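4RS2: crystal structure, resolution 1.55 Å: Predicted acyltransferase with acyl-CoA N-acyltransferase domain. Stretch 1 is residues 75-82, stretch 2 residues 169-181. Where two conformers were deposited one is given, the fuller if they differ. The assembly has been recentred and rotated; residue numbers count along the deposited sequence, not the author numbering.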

ATOM      1  N   PHE A  75      -0.197  -4.595   1.182  1.00  7.91           N
ATOM      2  CA  PHE A  75      -0.781  -4.347   2.481  1.00  8.32           C
ATOM      3  C   PHE A  75      -0.289  -5.426   3.420  1.00  8.77           C
ATOM      4  O   PHE A  75      -0.153  -6.585   3.008  1.00  9.97           O
ATOM      5  CB  PHE A  75      -2.311  -4.427   2.391  1.00  8.75           C
ATOM      6  CG  PHE A  75      -2.907  -3.438   1.428  1.00  8.25           C
ATOM      7  CD1 PHE A  75      -3.257  -2.157   1.840  1.00  8.13           C
ATOM      8  CD2 PHE A  75      -3.126  -3.800   0.107  1.00  8.55           C
ATOM      9  CE1 PHE A  75      -3.829  -1.276   0.959  1.00  8.35           C
ATOM     10  CE2 PHE A  75      -3.676  -2.880  -0.782  1.00  8.62           C
ATOM     11  CZ  PHE A  75      -4.001  -1.616  -0.347  1.00  8.65           C
ATOM     12  N   SER A  76      -0.068  -5.054   4.676  1.00  8.55           N
ATOM     13  CA  SER A  76       0.394  -5.996   5.699  1.00  9.08           C
ATOM     14  C   SER A  76      -0.331  -5.677   6.997  1.00  9.37           C
ATOM     15  O   SER A  76      -0.827  -4.555   7.135  1.00  9.59           O
ATOM     16  CB  SER A  76       1.910  -5.884   5.847  1.00  9.36           C
ATOM     17  OG  SER A  76       2.289  -4.574   6.111  1.00 10.46           O
ATOM     18  N   PRO A  77      -0.400  -6.627   7.936  1.00 10.20           N
ATOM     19  CA  PRO A  77      -1.201  -6.370   9.138  1.00 10.85           C
ATOM     20  C   PRO A  77      -0.570  -5.373  10.072  1.00 10.27           C
ATOM     21  O   PRO A  77       0.652  -5.329  10.201  1.00 10.19           O
ATOM     22  CB  PRO A  77      -1.277  -7.731   9.829  1.00 11.80           C
ATOM     23  CG  PRO A  77      -0.077  -8.453   9.328  1.00 12.63           C
ATOM     24  CD  PRO A  77       0.283  -7.923   7.980  1.00 11.44           C
ATOM     25  N   VAL A  78      -1.401  -4.557  10.718  1.00 10.72           N
ATOM     26  CA  VAL A  78      -0.902  -3.646  11.766  1.00 11.62           C
ATOM     27  C   VAL A  78      -1.794  -3.870  12.980  1.00 13.07           C
ATOM     28  O   VAL A  78      -2.954  -4.263  12.815  1.00 15.17           O
ATOM     29  CB  VAL A  78      -0.910  -2.156  11.356  1.00 11.29           C
ATOM     30  CG1 VAL A  78      -0.058  -1.961  10.112  1.00 10.52           C
ATOM     31  CG2 VAL A  78      -2.323  -1.617  11.139  1.00 11.86           C
ATOM     32  N   ASP A  79      -1.255  -3.702  14.197  1.00 14.06           N
ATOM     33  CA  ASP A  79      -2.069  -3.825  15.393  1.00 16.33           C
ATOM     34  C   ASP A  79      -2.147  -2.466  16.029  1.00 15.05           C
ATOM     35  O   ASP A  79      -1.289  -1.629  15.803  1.00 14.69           O
ATOM     36  CB  ASP A  79      -1.470  -4.818  16.383  1.00 18.99           C
ATOM     37  CG  ASP A  79      -1.407  -6.215  15.824  1.00 23.48           C
ATOM     38  OD1 ASP A  79      -2.437  -6.731  15.312  1.00 28.03           O
ATOM     39  OD2 ASP A  79      -0.310  -6.803  15.906  1.00 32.63           O
ATOM     40  N   VAL A  80      -3.185  -2.233  16.823  1.00 16.39           N
ATOM     41  CA  VAL A  80      -3.335  -0.940  17.469  1.00 18.06           C
ATOM     42  C   VAL A  80      -3.340  -1.136  18.946  1.00 19.80           C
ATOM     43  O   VAL A  80      -4.189  -1.828  19.473  1.00 19.89           O
ATOM     44  CB  VAL A  80      -4.619  -0.231  17.058  1.00 19.51           C
ATOM     45  CG1 VAL A  80      -4.622   1.175  17.650  1.00 20.62           C
ATOM     46  CG2 VAL A  80      -4.729  -0.189  15.546  1.00 19.07           C
ATOM     47  N   GLN A  81      -2.340  -0.578  19.608  1.00 22.19           N
ATOM     48  CA  GLN A  81      -2.194  -0.731  21.048  1.00 24.92           C
ATOM     49  C   GLN A  81      -2.120  -2.244  21.332  1.00 24.38           C
ATOM     50  O   GLN A  81      -2.644  -2.771  22.319  1.00 24.73           O
ATOM     51  CB  GLN A  81      -3.327   0.034  21.770  1.00 29.40           C
ATOM     52  CG  GLN A  81      -2.891   0.709  23.066  1.00 34.81           C
ATOM     53  CD  GLN A  81      -3.551   2.073  23.294  1.00 38.66           C
ATOM     54  OE1 GLN A  81      -2.880   3.038  23.655  1.00 41.66           O
ATOM     55  NE2 GLN A  81      -4.856   2.160  23.069  1.00 42.35           N
ATOM     56  N   GLY A  82      -1.467  -2.944  20.415  1.00 25.67           N
ATOM     57  CA  GLY A  82      -1.243  -4.372  20.550  1.00 27.51           C
ATOM     58  C   GLY A  82      -2.379  -5.314  20.242  1.00 29.52           C
ATOM     59  O   GLY A  82      -2.250  -6.503  20.480  1.00 33.34           O
ATOM     60  N   GLY A 169     -12.971   5.791  18.858  1.00 17.56           N
ATOM     61  CA  GLY A 169     -12.525   5.104  20.049  1.00 17.89           C
ATOM     62  C   GLY A 169     -11.260   4.280  19.877  1.00 18.14           C
ATOM     63  O   GLY A 169     -10.889   3.519  20.774  1.00 20.93           O
ATOM     64  N   VAL A 170     -10.609   4.389  18.719  1.00 16.61           N
ATOM     65  CA  VAL A 170      -9.401   3.625  18.446  1.00 16.13           C
ATOM     66  C   VAL A 170      -8.265   4.631  18.375  1.00 15.93           C
ATOM     67  O   VAL A 170      -8.242   5.456  17.465  1.00 16.65           O
ATOM     68  CB  VAL A 170      -9.472   2.852  17.121  1.00 15.45           C
ATOM     69  CG1 VAL A 170      -8.165   2.109  16.902  1.00 15.91           C
ATOM     70  CG2 VAL A 170     -10.669   1.886  17.076  1.00 15.66           C
ATOM     71  N   THR A 171      -7.345   4.550  19.335  1.00 14.85           N
ATOM     72  CA  THR A 171      -6.235   5.507  19.440  1.00 15.24           C
ATOM     73  C   THR A 171      -4.967   4.798  19.856  1.00 14.22           C
ATOM     74  O   THR A 171      -5.001   3.635  20.312  1.00 14.78           O
ATOM     75  CB  THR A 171      -6.533   6.589  20.504  1.00 17.27           C
ATOM     76  OG1 THR A 171      -6.657   5.964  21.798  1.00 18.54           O
ATOM     77  CG2 THR A 171      -7.774   7.331  20.182  1.00 18.25           C
ATOM     78  N   GLY A 172      -3.845   5.492  19.694  1.00 12.64           N
ATOM     79  CA  GLY A 172      -2.571   5.008  20.173  1.00 12.33           C
ATOM     80  C   GLY A 172      -1.586   4.567  19.115  1.00 11.84           C
ATOM     81  O   GLY A 172      -1.645   5.007  17.972  1.00 11.28           O
ATOM     82  N   LEU A 173      -0.698   3.669  19.516  1.00 11.74           N
ATOM     83  CA  LEU A 173       0.366   3.199  18.664  1.00 12.52           C
ATOM     84  C   LEU A 173      -0.076   2.107  17.716  1.00 11.66           C
ATOM     85  O   LEU A 173      -0.551   1.031  18.137  1.00 12.23           O
ATOM     86  CB  LEU A 173       1.542   2.704  19.508  1.00 13.82           C
ATOM     87  CG  LEU A 173       2.673   2.048  18.722  1.00 15.26           C
ATOM     88  CD1 LEU A 173       3.388   3.033  17.816  1.00 15.68           C
ATOM     89  CD2 LEU A 173       3.633   1.464  19.730  1.00 16.39           C
ATOM     90  N   VAL A 174       0.106   2.382  16.420  1.00 10.86           N
ATOM     91  CA  VAL A 174      -0.183   1.446  15.367  1.00 10.53           C
ATOM     92  C   VAL A 174       1.151   0.795  15.044  1.00 10.65           C
ATOM     93  O   VAL A 174       2.082   1.468  14.609  1.00 10.96           O
ATOM     94  CB  VAL A 174      -0.744   2.156  14.119  1.00 10.40           C
ATOM     95  CG1 VAL A 174      -0.943   1.156  12.997  1.00 10.03           C
ATOM     96  CG2 VAL A 174      -2.009   2.941  14.468  1.00  9.74           C
ATOM     97  N   GLU A 175       1.245  -0.519  15.247  0.50 14.09           N
ATOM     98  CA  GLU A 175       2.476  -1.253  15.022  0.50 13.74           C
ATOM     99  C   GLU A 175       2.456  -2.074  13.742  0.50 12.24           C
ATOM    100  O   GLU A 175       1.544  -2.881  13.516  0.50 12.35           O
ATOM    101  CB  GLU A 175       2.736  -2.173  16.209  0.50 14.87           C
ATOM    102  CG  GLU A 175       3.346  -1.471  17.420  0.50 16.34           C
ATOM    103  CD  GLU A 175       4.852  -1.578  17.476  0.50 16.47           C
ATOM    104  OE1 GLU A 175       5.554  -1.174  16.537  0.50 16.28           O
ATOM    105  OE2 GLU A 175       5.336  -2.079  18.487  0.50 18.28           O
ATOM    106  N   TYR A 176       3.478  -1.854  12.914  1.00 11.23           N
ATOM    107  CA  TYR A 176       3.666  -2.628  11.686  1.00 10.87           C
ATOM    108  C   TYR A 176       4.490  -3.868  12.076  1.00 10.67           C
ATOM    109  O   TYR A 176       5.035  -3.978  13.176  1.00 11.48           O
ATOM    110  CB  TYR A 176       4.458  -1.847  10.648  1.00 10.58           C
ATOM    111  CG  TYR A 176       3.770  -0.721   9.908  1.00 10.88           C
ATOM    112  CD1 TYR A 176       3.435   0.461  10.549  1.00 11.14           C
ATOM    113  CD2 TYR A 176       3.580  -0.784   8.541  1.00 10.74           C
ATOM    114  CE1 TYR A 176       2.837   1.516   9.851  1.00 11.77           C
ATOM    115  CE2 TYR A 176       2.994   0.253   7.837  1.00 11.22           C
ATOM    116  CZ  TYR A 176       2.625   1.405   8.496  1.00 11.36           C
ATOM    117  OH  TYR A 176       2.083   2.472   7.847  1.00 12.11           O
ATOM    118  N   HIS A 177       4.573  -4.819  11.163  1.00 10.63           N
ATOM    119  CA  HIS A 177       5.398  -5.981  11.385  1.00 10.91           C
ATOM    120  C   HIS A 177       6.864  -5.541  11.484  1.00 10.68           C
ATOM    121  O   HIS A 177       7.273  -4.514  10.907  1.00 10.68           O
ATOM    122  CB  HIS A 177       5.236  -6.896  10.216  1.00 11.36           C
ATOM    123  CG  HIS A 177       5.904  -8.201  10.410  1.00 12.43           C
ATOM    124  ND1 HIS A 177       7.180  -8.451   9.965  1.00 12.78           N
ATOM    125  CD2 HIS A 177       5.502  -9.319  11.063  1.00 14.13           C
ATOM    126  CE1 HIS A 177       7.520  -9.684  10.291  1.00 14.00           C
ATOM    127  NE2 HIS A 177       6.522 -10.225  10.964  1.00 14.88           N
ATOM    128  N   GLU A 178       7.665  -6.293  12.211  1.00 11.41           N
ATOM    129  CA  GLU A 178       9.066  -5.908  12.400  1.00 12.09           C
ATOM    130  C   GLU A 178       9.872  -5.811  11.118  1.00 11.39           C
ATOM    131  O   GLU A 178      10.906  -5.156  11.111  1.00 10.85           O
ATOM    132  CB  GLU A 178       9.724  -6.856  13.382  1.00 14.31           C
ATOM    133  CG  GLU A 178       9.805  -8.279  12.900  1.00 17.23           C
ATOM    134  CD  GLU A 178      10.319  -9.201  13.962  1.00 21.10           C
ATOM    135  OE1 GLU A 178      11.529  -9.145  14.235  1.00 25.50           O
ATOM    136  OE2 GLU A 178       9.509  -9.978  14.501  1.00 25.59           O
ATOM    137  N   HIS A 179       9.419  -6.428  10.023  1.00 10.46           N
ATOM    138  CA  HIS A 179      10.139  -6.319   8.758  1.00 10.70           C
ATOM    139  C   HIS A 179      10.208  -4.883   8.273  1.00 10.11           C
ATOM    140  O   HIS A 179      11.054  -4.541   7.441  1.00 11.87           O
ATOM    141  CB  HIS A 179       9.525  -7.184   7.643  1.00 11.31           C
ATOM    142  CG  HIS A 179       9.772  -8.644   7.801  1.00 12.22           C
ATOM    143  ND1 HIS A 179      10.902  -9.153   8.410  1.00 13.59           N
ATOM    144  CD2 HIS A 179       9.094  -9.714   7.328  1.00 12.71           C
ATOM    145  CE1 HIS A 179      10.862 -10.468   8.367  1.00 13.86           C
ATOM    146  NE2 HIS A 179       9.775 -10.834   7.724  1.00 13.76           N
ATOM    147  N   PHE A 180       9.364  -4.022   8.826  1.00  9.86           N
ATOM    148  CA  PHE A 180       9.398  -2.579   8.470  1.00  9.82           C
ATOM    149  C   PHE A 180      10.501  -1.781   9.162  1.00 10.96           C
ATOM    150  O   PHE A 180      10.700  -0.596   8.844  1.00 12.29           O
ATOM    151  CB  PHE A 180       8.041  -1.928   8.740  1.00  9.62           C
ATOM    152  CG  PHE A 180       7.019  -2.184   7.662  1.00  9.11           C
ATOM    153  CD1 PHE A 180       6.304  -3.363   7.646  1.00  9.29           C
ATOM    154  CD2 PHE A 180       6.791  -1.256   6.662  1.00  9.39           C
ATOM    155  CE1 PHE A 180       5.385  -3.609   6.680  1.00  9.85           C
ATOM    156  CE2 PHE A 180       5.872  -1.503   5.675  1.00  9.76           C
ATOM    157  CZ  PHE A 180       5.154  -2.684   5.691  1.00 10.00           C
ATOM    158  N   ASN A 181      11.191  -2.399  10.119  1.00 11.31           N
ATOM    159  CA  ASN A 181      12.232  -1.708  10.880  1.00 13.01           C
ATOM    160  C   ASN A 181      13.571  -1.779  10.177  1.00 14.20           C
ATOM    161  O   ASN A 181      14.585  -2.119  10.779  1.00 19.98           O
ATOM    162  CB  ASN A 181      12.322  -2.320  12.269  1.00 15.65           C
ATOM    163  CG  ASN A 181      11.019  -2.162  13.047  1.00 18.90           C
ATOM    164  OD1 ASN A 181      10.221  -1.264  12.760  1.00 23.20           O
ATOM    165  ND2 ASN A 181      10.769  -3.052  13.984  1.00 22.38           N
TER
HETATM  166  O   HOH W   1       2.909  -4.600   8.832  1.00 12.33           O
HETATM  167  O   HOH W   2       1.626  -5.571  14.174  1.00 27.67           O
HETATM  168  O   HOH W   3      -0.599   3.133  22.369  1.00 22.73           O
HETATM  169  O   HOH W   4      -4.626   5.330  23.169  1.00 38.92           O
HETATM  170  O   HOH W   5       0.097  -1.755  18.724  1.00 25.61           O

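Strand 75-80 and strand 172-175 run side by side and antiparallel, their axes 4.5 Å apart at closest approach; the two stretches together bury 569 Å². Three backbone hydrogen bonds fix the register. Asp79 and Glu175 form a reciprocal pair, Asp79 N to Glu175 O at 3.0 Å and Glu175 N to Asp79 O at 2.8 Å, and Gln81 N donates to Leu173 O at 2.8 Å in nearly straight geometry.

This register sets Val80 and Val174 on the same face of the sheet, where small apolar bumps interlock. Val174 fits against both valines of the first strand: its CG1 lies 3.6 Å from Val78 CG2, whereas its CG2 meets Val80 CG2 more loosely at 4.3 Å. The other methyl of Val80 packs near the start of the second stretch, with CG1 3.7 Å from Val170 CG1 and 3.6 Å from Thr171 O. Val78 likewise uses both branches, for its CG1 sits over one face of the Tyr176 ring, 4.1 Å from the centroid and 13° off the ring normal. The flat ring thus offers a broad seat to a single methyl.

At Gly172 the surface is hollow by necessity. A CB there would point toward the first stretch and fall 2.7 Å from Gln81 OE1, a clash; the backbone angles independently call for glycine. With that space free, Gln81 OE1 approaches Gly172 CA to 4.0 Å. Water 3 bridges Gln81 OE1 (2.6 Å) and Leu173 N (2.9 Å).

Toward the other end the backbones no longer pair directly, and water 1 fills the gap, donating to Ser76 OG (2.8 Å) and Pro77 O (2.7 Å) while accepting from His177 N (2.9 Å). Beside it, Ser76 OG packs obliquely against the Phe180 ring, 3.3 Å from Phe180 CE1.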